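Local coordinates for putative uncharacterized protein (Actinomyces odontolyticus, PDB 3UP9) that probably binds L-methionine as the lipid-anchored substrate-binding protein of an uptake system, holding the ligand between two lobes of a periplasmic-binding-protein fold, at residues P89-L100 / K183-E193; L103-S113 / N150-L161. All blocks are in the same frame, centred on the assembly; numbering follows the deposited sequence.

Contact 1: P89-L100 / K183-E193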
loop_
_atom_site.group_PDB
_atom_site.type_symbol
_atom_site.label_atom_id
_atom_site.label_comp_id
_atom_site.label_asym_id
_atom_site.label_seq_id
_atom_site.Cartn_x
_atom_site.Cartn_y
_atom_site.Cartn_z
ATOM N N PRO A 89 4.492 -2.702 6.294
ATOM C CA PRO A 89 3.765 -3.590 7.142
ATOM C C PRO A 89 2.337 -3.074 7.505
ATOM O O PRO A 89 2.128 -1.889 7.820
ATOM C CB PRO A 89 4.682 -3.716 8.379
ATOM C CG PRO A 89 6.063 -3.432 7.879
ATOM C CD PRO A 89 5.795 -2.341 6.898
ATOM N N LEU A 90 1.358 -3.972 7.415
ATOM C CA LEU A 90 -0.012 -3.632 7.725
ATOM C C LEU A 90 -0.154 -3.618 9.230
ATOM O O LEU A 90 0.448 -4.460 9.941
ATOM C CB LEU A 90 -0.967 -4.628 7.075
ATOM C CG LEU A 90 -2.456 -4.285 7.040
ATOM C CD1 LEU A 90 -2.765 -2.974 6.264
ATOM C CD2 LEU A 90 -3.214 -5.508 6.517
ATOM N N GLY A 91 -0.906 -2.648 9.736
ATOM C CA GLY A 91 -1.108 -2.554 11.170
ATOM C C GLY A 91 -2.566 -2.473 11.598
ATOM O O GLY A 91 -3.445 -2.069 10.840
ATOM N N VAL A 92 -2.794 -2.905 12.824
ATOM C CA VAL A 92 -4.012 -2.686 13.562
ATOM C C VAL A 92 -3.693 -1.463 14.386
ATOM O O VAL A 92 -2.641 -1.391 15.058
ATOM C CB VAL A 92 -4.379 -3.875 14.462
ATOM C CG1 VAL A 92 -5.661 -3.555 15.246
ATOM C CG2 VAL A 92 -4.520 -5.148 13.627
ATOM N N PHE A 93 -4.571 -0.481 14.261
ATOM C CA PHE A 93 -4.473 0.756 14.970
ATOM C C PHE A 93 -5.706 0.955 15.788
ATOM O O PHE A 93 -6.727 0.338 15.540
ATOM C CB PHE A 93 -4.306 1.904 13.952
ATOM C CG PHE A 93 -3.034 1.805 13.147
ATOM C CD1 PHE A 93 -2.976 1.057 11.978
ATOM C CD2 PHE A 93 -1.879 2.431 13.576
ATOM C CE1 PHE A 93 -1.801 0.972 11.234
ATOM C CE2 PHE A 93 -0.700 2.343 12.838
ATOM C CZ PHE A 93 -0.674 1.638 11.655
ATOM N N SER A 94 -5.603 1.836 16.771
ATOM C CA SER A 94 -6.723 2.195 17.622
ATOM C C SER A 94 -6.425 3.526 18.320
ATOM O O SER A 94 -5.292 3.832 18.611
ATOM C CB SER A 94 -6.937 1.065 18.645
ATOM O OG SER A 94 -7.800 1.391 19.699
ATOM N N ASN A 95 -7.470 4.300 18.593
ATOM C CA ASN A 95 -7.380 5.402 19.539
ATOM C C ASN A 95 -8.045 5.107 20.886
ATOM O O ASN A 95 -8.056 5.996 21.753
ATOM C CB ASN A 95 -7.981 6.680 18.960
ATOM C CG ASN A 95 -7.173 7.248 17.831
ATOM O OD1 ASN A 95 -5.983 6.978 17.681
ATOM N ND2 ASN A 95 -7.821 8.006 17.011
ATOM N N LYS A 96 -8.600 3.893 21.064
ATOM C CA LYS A 96 -9.421 3.569 22.265
ATOM C C LYS A 96 -8.754 2.505 23.141
ATOM O O LYS A 96 -9.051 2.394 24.319
ATOM C CB LYS A 96 -10.895 3.170 21.882
ATOM C CG LYS A 96 -11.710 4.325 21.204
ATOM C CD LYS A 96 -13.118 3.968 20.621
ATOM C CE LYS A 96 -13.739 5.025 19.704
ATOM N NZ LYS A 96 -13.378 6.393 20.185
ATOM N N HIS A 97 -7.838 1.730 22.559
ATOM C CA HIS A 97 -7.184 0.588 23.211
ATOM C C HIS A 97 -5.728 0.486 22.749
ATOM O O HIS A 97 -5.364 0.970 21.657
ATOM C CB HIS A 97 -7.916 -0.724 22.885
ATOM C CG HIS A 97 -9.423 -0.655 23.004
ATOM N ND1 HIS A 97 -10.060 -0.649 24.205
ATOM C CD2 HIS A 97 -10.413 -0.587 22.028
ATOM C CE1 HIS A 97 -11.416 -0.551 24.004
ATOM N NE2 HIS A 97 -11.636 -0.508 22.666
ATOM N N LYS A 98 -4.899 -0.171 23.562
ATOM C CA LYS A 98 -3.506 -0.466 23.194
ATOM C C LYS A 98 -3.329 -2.021 22.977
ATOM O O LYS A 98 -2.268 -2.477 22.568
ATOM C CB LYS A 98 -2.547 0.104 24.256
ATOM C CG LYS A 98 -1.690 1.370 23.996
ATOM C CD LYS A 98 -2.262 2.710 24.363
ATOM C CE LYS A 98 -1.401 3.562 25.338
ATOM N NZ LYS A 98 -0.188 4.267 24.906
ATOM N N SER A 99 -4.366 -2.818 23.221
ATOM C CA SER A 99 -4.300 -4.281 23.032
ATOM C C SER A 99 -5.550 -4.755 22.321
ATOM O O SER A 99 -6.655 -4.359 22.669
ATOM C CB SER A 99 -4.213 -5.044 24.368
ATOM O OG SER A 99 -4.319 -6.449 24.171
ATOM N N LEU A 100 -5.366 -5.621 21.326
ATOM C CA LEU A 100 -6.491 -6.303 20.669
ATOM C C LEU A 100 -7.298 -7.206 21.624
ATOM O O LEU A 100 -8.468 -7.465 21.401
ATOM C CB LEU A 100 -5.969 -7.071 19.440
ATOM C CG LEU A 100 -6.927 -7.578 18.367
ATOM C CD1 LEU A 100 -7.825 -6.422 17.927
ATOM C CD2 LEU A 100 -6.110 -8.148 17.209
ATOM N N LYS A 183 0.532 8.639 11.703
ATOM C CA LYS A 183 0.782 7.441 12.481
ATOM C C LYS A 183 2.019 6.678 11.968
ATOM O O LYS A 183 2.412 6.806 10.823
ATOM C CB LYS A 183 -0.484 6.591 12.472
ATOM C CG LYS A 183 -1.648 7.391 13.051
ATOM C CD LYS A 183 -2.858 6.528 13.329
ATOM C CE LYS A 183 -3.954 7.362 13.958
ATOM N NZ LYS A 183 -3.361 8.479 14.716
ATOM N N THR A 184 2.663 5.929 12.837
ATOM C CA THR A 184 3.788 5.107 12.443
ATOM C C THR A 184 3.612 3.686 13.024
ATOM O O THR A 184 2.832 3.480 13.923
ATOM C CB THR A 184 5.097 5.757 12.944
ATOM O OG1 THR A 184 5.171 5.577 14.366
ATOM C CG2 THR A 184 5.217 7.294 12.567
ATOM N N ILE A 185 4.358 2.710 12.527
ATOM C CA ILE A 185 4.334 1.352 13.055
ATOM C C ILE A 185 4.903 1.329 14.456
ATOM O O ILE A 185 4.294 0.851 15.389
ATOM C CB ILE A 185 5.045 0.362 12.105
ATOM C CG1 ILE A 185 4.107 0.042 10.934
ATOM C CG2 ILE A 185 5.491 -0.932 12.807
ATOM C CD1 ILE A 185 2.852 -0.754 11.276
ATOM N N SER A 186 6.083 1.863 14.624
ATOM C CA SER A 186 6.718 1.800 15.902
ATOM C C SER A 186 5.855 2.455 16.980
ATOM O O SER A 186 5.751 1.950 18.116
ATOM C CB SER A 186 8.063 2.484 15.829
ATOM O OG SER A 186 8.579 2.644 17.114
ATOM N N GLY A 187 5.308 3.627 16.658
ATOM C CA GLY A 187 4.662 4.459 17.666
ATOM C C GLY A 187 3.207 4.087 17.895
ATOM O O GLY A 187 2.717 4.217 19.012
ATOM N N ASP A 188 2.529 3.588 16.864
ATOM C CA ASP A 188 1.065 3.466 16.920
ATOM C C ASP A 188 0.405 2.156 16.581
ATOM O O ASP A 188 -0.775 2.049 16.870
ATOM C CB ASP A 188 0.454 4.503 15.982
ATOM C CG ASP A 188 0.806 5.912 16.396
ATOM O OD1 ASP A 188 0.161 6.372 17.380
ATOM O OD2 ASP A 188 1.707 6.520 15.758
ATOM N N ALA A 189 1.095 1.207 15.940
ATOM C CA ALA A 189 0.474 -0.110 15.575
ATOM C C ALA A 189 0.349 -1.003 16.801
ATOM O O ALA A 189 1.291 -1.122 17.582
ATOM C CB ALA A 189 1.251 -0.824 14.489
ATOM N N LEU A 190 -0.835 -1.597 16.987
ATOM C CA LEU A 190 -1.095 -2.526 18.109
ATOM C C LEU A 190 -0.575 -3.924 17.778
ATOM O O LEU A 190 -0.117 -4.647 18.663
ATOM C CB LEU A 190 -2.583 -2.593 18.458
ATOM C CG LEU A 190 -3.169 -1.533 19.384
ATOM C CD1 LEU A 190 -3.205 -0.173 18.686
ATOM C CD2 LEU A 190 -4.586 -1.957 19.774
ATOM N N VAL A 191 -0.693 -4.275 16.504
ATOM C CA VAL A 191 -0.328 -5.574 15.916
ATOM C C VAL A 191 0.346 -5.154 14.600
ATOM O O VAL A 191 -0.125 -4.216 13.937
ATOM C CB VAL A 191 -1.584 -6.438 15.593
ATOM C CG1 VAL A 191 -1.268 -7.742 14.849
ATOM C CG2 VAL A 191 -2.367 -6.693 16.847
ATOM N N VAL A 192 1.452 -5.783 14.256
ATOM C CA VAL A 192 2.227 -5.390 13.086
ATOM C C VAL A 192 2.402 -6.675 12.260
ATOM O O VAL A 192 2.842 -7.678 12.781
ATOM C CB VAL A 192 3.627 -4.853 13.476
ATOM C CG1 VAL A 192 4.413 -4.487 12.213
ATOM C CG2 VAL A 192 3.536 -3.718 14.525
ATOM N N GLU A 193 2.043 -6.636 10.986
ATOM C CA GLU A 193 2.224 -7.707 10.038
ATOM C C GLU A 193 3.711 -8.033 9.900
ATOM O O GLU A 193 4.536 -7.139 9.861
ATOM C CB GLU A 193 1.707 -7.212 8.696
ATOM C CG GLU A 193 1.485 -8.254 7.612
ATOM C CD GLU A 193 1.154 -7.603 6.268
ATOM O OE1 GLU A 193 1.905 -6.676 5.900
ATOM O OE2 GLU A 193 0.210 -8.057 5.572
HETATM O O HOH W 1 -3.017 3.361 16.981
HETATM O O HOH W 2 -0.520 -4.638 21.597
HETATM O O HOH W 3 -2.658 -6.215 20.350
#
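An antiparallel strand pair at one margin of a five-stranded mixed sheet joins 89-100 to 183-193, in an NlpA-family protein with the periplasmic-binding-protein fold. Strand 91-93 takes the short, weakly bonded outermost strand 191-192 on one side and strand 170-173 on the other. Gly91 and Val192 form a non-hydrogen-bonded pair. Beyond it, Glu193 N gives a nearly straight bond to Leu90 O (2.9 Å). The carboxylate of Glu193 returns the link, since its OE1 takes Leu90 N at 3.1 Å from above the carboxylate plane. That side chain is extended, with CG anti to the backbone N (chi1 -166°), which carries the carboxylate back alongside Leu90 CB. OE1 is also bound by Asn198, and OE2 forms a salt bridge with Arg120, a residue of the selenomethionine pocket. Glu193 is thus a second-shell residue that ties the strand edge to Arg120 and probably positions it. On the face toward helix 115-127, Val92 and Val191 lie side by side and point the same way. Phe93 packs against the other side of the pair. Its ring edge meets Thr184 O and Asp188 CB in plane, and its CE2 lies 4.1 Å from Ala189 CB. The short helix 185-188 is capped by Thr184, whose OG1 accepts from Gly187 N, while Asp188 OD2 accepts from Thr184 N. At the far end the loop 94-99 curls round Leu190. There Ser94 OG accepts from the backbone N of both Lys96 and His97, an ST turn and ST motif, and also bonds to Asp169 O. Leu190 N bonds to Val92 O at 2.7 Å. The end of Leu190 lies against loop backbone: CG is 3.4 Å from Lys98 O, CD1 3.7 Å from Ser94 N and CD2 3.6 Å from Ser99 N.

Contact 2: L103-S113 / N150-L161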
loop_
_atom_site.group_PDB
_atom_site.type_symbol
_atom_site.label_atom_id
_atom_site.label_comp_id
_atom_site.label_asym_id
_atom_site.label_seq_id
_atom_site.Cartn_x
_atom_site.Cartn_y
_atom_site.Cartn_z
ATOM N N LEU A 103 -10.764 -5.847 22.892
ATOM C CA LEU A 103 -11.905 -5.788 21.997
ATOM C C LEU A 103 -13.155 -6.083 22.819
ATOM O O LEU A 103 -13.324 -7.186 23.332
ATOM C CB LEU A 103 -11.770 -6.793 20.833
ATOM C CG LEU A 103 -12.880 -6.861 19.760
ATOM C CD1 LEU A 103 -13.136 -5.502 19.064
ATOM C CD2 LEU A 103 -12.571 -7.973 18.740
ATOM N N PRO A 104 -14.011 -5.071 23.003
ATOM C CA PRO A 104 -15.212 -5.329 23.769
ATOM C C PRO A 104 -16.130 -6.323 23.061
ATOM O O PRO A 104 -16.098 -6.433 21.848
ATOM C CB PRO A 104 -15.884 -3.940 23.887
ATOM C CG PRO A 104 -14.837 -2.941 23.456
ATOM C CD PRO A 104 -13.934 -3.684 22.519
ATOM N N ASP A 105 -16.892 -7.056 23.846
ATOM C CA ASP A 105 -17.991 -7.860 23.360
ATOM C C ASP A 105 -18.994 -7.006 22.549
ATOM O O ASP A 105 -19.588 -6.073 23.101
ATOM C CB ASP A 105 -18.724 -8.445 24.578
ATOM C CG ASP A 105 -19.455 -9.704 24.240
ATOM O OD1 ASP A 105 -19.907 -9.844 23.071
ATOM O OD2 ASP A 105 -19.525 -10.565 25.130
ATOM N N GLY A 106 -19.173 -7.333 21.265
ATOM C CA GLY A 106 -19.925 -6.485 20.315
ATOM C C GLY A 106 -19.186 -5.230 19.852
ATOM O O GLY A 106 -19.788 -4.286 19.353
ATOM N N GLY A 107 -17.871 -5.239 19.996
ATOM C CA GLY A 107 -17.012 -4.130 19.571
ATOM C C GLY A 107 -16.879 -4.108 18.058
ATOM O O GLY A 107 -17.405 -4.991 17.388
ATOM N N THR A 108 -16.177 -3.117 17.526
ATOM C CA THR A 108 -16.131 -2.901 16.080
ATOM C C THR A 108 -14.697 -2.774 15.544
ATOM O O THR A 108 -13.851 -2.245 16.212
ATOM C CB THR A 108 -16.888 -1.625 15.720
ATOM O OG1 THR A 108 -16.366 -0.561 16.505
ATOM C CG2 THR A 108 -18.434 -1.800 15.926
ATOM N N ILE A 109 -14.436 -3.297 14.341
ATOM C CA ILE A 109 -13.129 -3.198 13.694
ATOM C C ILE A 109 -13.400 -2.690 12.296
ATOM O O ILE A 109 -14.096 -3.328 11.538
ATOM C CB ILE A 109 -12.348 -4.531 13.628
ATOM C CG1 ILE A 109 -12.082 -5.083 15.050
ATOM C CG2 ILE A 109 -11.026 -4.352 12.858
ATOM C CD1 ILE A 109 -11.230 -6.338 15.115
ATOM N N GLY A 110 -12.891 -1.495 12.011
ATOM C CA GLY A 110 -12.851 -0.959 10.660
ATOM C C GLY A 110 -11.923 -1.741 9.754
ATOM O O GLY A 110 -10.800 -2.080 10.138
ATOM N N ILE A 111 -12.382 -2.015 8.546
ATOM C CA ILE A 111 -11.645 -2.833 7.585
ATOM C C ILE A 111 -11.884 -2.237 6.190
ATOM O O ILE A 111 -12.985 -1.835 5.856
ATOM C CB ILE A 111 -12.101 -4.320 7.681
ATOM C CG1 ILE A 111 -11.156 -5.274 6.927
ATOM C CG2 ILE A 111 -13.575 -4.487 7.242
ATOM C CD1 ILE A 111 -11.228 -6.719 7.436
ATOM N N ILE A 112 -10.831 -2.143 5.397
ATOM C CA ILE A 112 -10.913 -1.624 4.039
ATOM C C ILE A 112 -11.882 -2.469 3.162
ATOM O O ILE A 112 -12.154 -3.668 3.414
ATOM C CB ILE A 112 -9.474 -1.575 3.407
ATOM C CG1 ILE A 112 -9.388 -0.490 2.317
ATOM C CG2 ILE A 112 -9.075 -2.976 2.896
ATOM C CD1 ILE A 112 -7.994 -0.118 1.864
ATOM N N SER A 113 -12.364 -1.856 2.088
ATOM C CA SER A 113 -13.435 -2.467 1.285
ATOM C C SER A 113 -12.979 -3.131 -0.008
ATOM O O SER A 113 -13.714 -3.899 -0.556
ATOM C CB SER A 113 -14.559 -1.440 1.000
ATOM O OG SER A 113 -13.994 -0.344 0.330
ATOM N N ASN A 150 -16.973 -12.241 19.678
ATOM C CA ASN A 150 -18.145 -11.494 19.240
ATOM C C ASN A 150 -17.834 -10.011 18.972
ATOM O O ASN A 150 -17.719 -9.203 19.893
ATOM C CB ASN A 150 -19.278 -11.614 20.260
ATOM C CG ASN A 150 -20.549 -10.934 19.774
ATOM O OD1 ASN A 150 -20.942 -9.896 20.289
ATOM N ND2 ASN A 150 -21.169 -11.496 18.737
ATOM N N PHE A 151 -17.686 -9.668 17.699
ATOM C CA PHE A 151 -17.502 -8.294 17.286
ATOM C C PHE A 151 -18.097 -8.145 15.864
ATOM O O PHE A 151 -18.488 -9.134 15.270
ATOM C CB PHE A 151 -16.002 -7.953 17.308
ATOM C CG PHE A 151 -15.206 -8.662 16.227
ATOM C CD1 PHE A 151 -14.710 -9.949 16.425
ATOM C CD2 PHE A 151 -14.978 -8.055 15.010
ATOM C CE1 PHE A 151 -14.017 -10.599 15.414
ATOM C CE2 PHE A 151 -14.295 -8.720 13.981
ATOM C CZ PHE A 151 -13.830 -9.987 14.183
ATOM N N ASP A 152 -18.155 -6.925 15.326
ATOM C CA ASP A 152 -18.563 -6.656 13.950
ATOM C C ASP A 152 -17.468 -5.948 13.173
ATOM O O ASP A 152 -16.829 -5.026 13.687
ATOM C CB ASP A 152 -19.820 -5.779 13.934
ATOM C CG ASP A 152 -20.970 -6.440 14.634
ATOM O OD1 ASP A 152 -21.204 -7.637 14.370
ATOM O OD2 ASP A 152 -21.621 -5.783 15.467
ATOM N N PHE A 153 -17.261 -6.371 11.931
ATOM C CA PHE A 153 -16.465 -5.591 11.010
ATOM C C PHE A 153 -17.270 -4.437 10.454
ATOM O O PHE A 153 -18.476 -4.541 10.254
ATOM C CB PHE A 153 -15.991 -6.435 9.845
ATOM C CG PHE A 153 -14.948 -7.452 10.202
ATOM C CD1 PHE A 153 -13.654 -7.065 10.422
ATOM C CD2 PHE A 153 -15.266 -8.810 10.251
ATOM C CE1 PHE A 153 -12.690 -8.005 10.735
ATOM C CE2 PHE A 153 -14.300 -9.756 10.535
ATOM C CZ PHE A 153 -13.011 -9.342 10.787
ATOM N N ARG A 154 -16.614 -3.325 10.210
ATOM C CA ARG A 154 -17.267 -2.238 9.472
ATOM C C ARG A 154 -16.393 -1.824 8.317
ATOM O O ARG A 154 -15.279 -1.329 8.514
ATOM C CB ARG A 154 -17.532 -1.031 10.365
ATOM C CG ARG A 154 -18.410 -1.340 11.536
ATOM C CD ARG A 154 -19.830 -1.578 11.119
ATOM N NE ARG A 154 -20.585 -1.305 12.321
ATOM C CZ ARG A 154 -20.970 -0.087 12.714
ATOM N NH1 ARG A 154 -20.758 1.014 11.959
ATOM N NH2 ARG A 154 -21.605 0.014 13.870
ATOM N N GLU A 155 -16.902 -2.050 7.110
ATOM C CA GLU A 155 -16.183 -1.722 5.885
ATOM C C GLU A 155 -16.159 -0.253 5.735
ATOM O O GLU A 155 -17.156 0.390 5.869
ATOM C CB GLU A 155 -16.873 -2.291 4.680
ATOM C CG GLU A 155 -16.734 -3.781 4.514
ATOM C CD GLU A 155 -17.061 -4.174 3.078
ATOM O OE1 GLU A 155 -17.822 -3.425 2.439
ATOM O OE2 GLU A 155 -16.535 -5.188 2.583
ATOM N N VAL A 156 -14.991 0.268 5.438
ATOM C CA VAL A 156 -14.760 1.669 5.325
ATOM C C VAL A 156 -13.920 1.785 4.060
ATOM O O VAL A 156 -13.149 0.872 3.721
ATOM C CB VAL A 156 -14.053 2.138 6.610
ATOM C CG1 VAL A 156 -13.185 3.343 6.388
ATOM C CG2 VAL A 156 -15.083 2.437 7.681
ATOM N N GLU A 157 -14.077 2.880 3.336
ATOM C CA GLU A 157 -13.245 3.113 2.164
ATOM C C GLU A 157 -11.875 3.509 2.672
ATOM O O GLU A 157 -11.763 4.067 3.728
ATOM C CB GLU A 157 -13.836 4.204 1.252
ATOM C CG GLU A 157 -14.933 3.698 0.300
ATOM C CD GLU A 157 -15.575 4.826 -0.511
ATOM O OE1 GLU A 157 -15.485 5.999 -0.086
ATOM O OE2 GLU A 157 -16.162 4.556 -1.584
ATOM N N GLY A 158 -10.830 3.175 1.928
ATOM C CA GLY A 158 -9.465 3.371 2.382
ATOM C C GLY A 158 -9.098 4.712 2.987
ATOM O O GLY A 158 -8.457 4.752 4.023
ATOM N N PRO A 159 -9.470 5.826 2.339
ATOM C CA PRO A 159 -9.055 7.115 2.915
ATOM C C PRO A 159 -9.842 7.501 4.173
ATOM O O PRO A 159 -9.512 8.494 4.794
ATOM C CB PRO A 159 -9.315 8.127 1.782
ATOM C CG PRO A 159 -9.420 7.321 0.556
ATOM C CD PRO A 159 -9.894 5.955 0.933
ATOM N N GLN A 160 -10.879 6.735 4.510
ATOM C CA GLN A 160 -11.718 6.964 5.694
ATOM C C GLN A 160 -11.248 6.110 6.899
ATOM O O GLN A 160 -11.783 6.212 8.016
ATOM C CB GLN A 160 -13.198 6.642 5.338
ATOM C CG GLN A 160 -13.828 7.616 4.353
ATOM C CD GLN A 160 -13.627 9.059 4.798
ATOM O OE1 GLN A 160 -14.077 9.466 5.881
ATOM N NE2 GLN A 160 -12.915 9.835 3.987
ATOM N N LEU A 161 -10.249 5.257 6.663
ATOM C CA LEU A 161 -9.729 4.345 7.713
ATOM C C LEU A 161 -9.239 5.056 9.002
ATOM O O LEU A 161 -9.676 4.697 10.098
ATOM C CB LEU A 161 -8.636 3.417 7.153
ATOM C CG LEU A 161 -9.191 2.220 6.377
ATOM C CD1 LEU A 161 -8.074 1.638 5.545
ATOM C CD2 LEU A 161 -9.835 1.183 7.260
HETATM O O HOH W 4 -11.805 1.187 -0.125
#
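The Phe153 ring carries Phe151 CE2 over the centre of one face, 3.4 Å above its plane, and Phe153 CD1 lies in plane at the edge of the Phe151 ring. Phe151 CG lies between its backbone N and carbonyl carbon (chi1 69°), a rotation that turns the ring to meet both Leu103 and Ile109. Leu103 CD2 reaches Phe151 CG at 3.7 Å, the two side chains crossing at about a right angle. Ile109 CD1 approaches Phe151 CE2 (4.0 Å), and Ile111 CD1 approaches Phe153 CE1 (3.8 Å). Helix 115-127 packs on Ile111 and Phe153. Replacing Phe151 with an alanine would probably open a gap beside Leu103 and Ile109 and leave the face of Phe153 without its ring partner. Strands 107-112 and 151-156 run parallel. Asp152 N bonds to Gly107 O (2.9 Å), and Ile109 N bonds to Asp152 O. Arg154 N then meets Ile109 O, and the ladder ends with Val156 N on Ile111 O. Farther along, Leu161 CD1 packs on Ile112 CD1. The chemistry implies one mainly apolar face, of Phe151, Phe153, Ile109 and Ile111, with Glu155 at its end (OE2 bonded to Gln118), and one polar face of Thr108, Asp152 and Arg154.

Contacts 1 and 2 lie on the same five-stranded mixed sheet, with centres 14 Å apart. The order across it is 151-156, 107-112, 170-173, 91-93, 191-192. Each contact thus supplies one margin of the sheet, and strand 170-173 bridges them. Along the chain, 89-100 comes first, then 103-113 and 150-161, and 183-193 last, so contact 1 encloses contact 2 in sequence. The two touch directly where His97 NE2 packs on Pro104 CD, at 3.9 Å. Helix 115-127 packs on both and carries Asn117 and Arg120 of the selenomethionine pocket. Together the contacts supply four of the five strands, and the side chains of Leu90 and Ile112 come within about 5 and 7 Å of the bound selenomethionine.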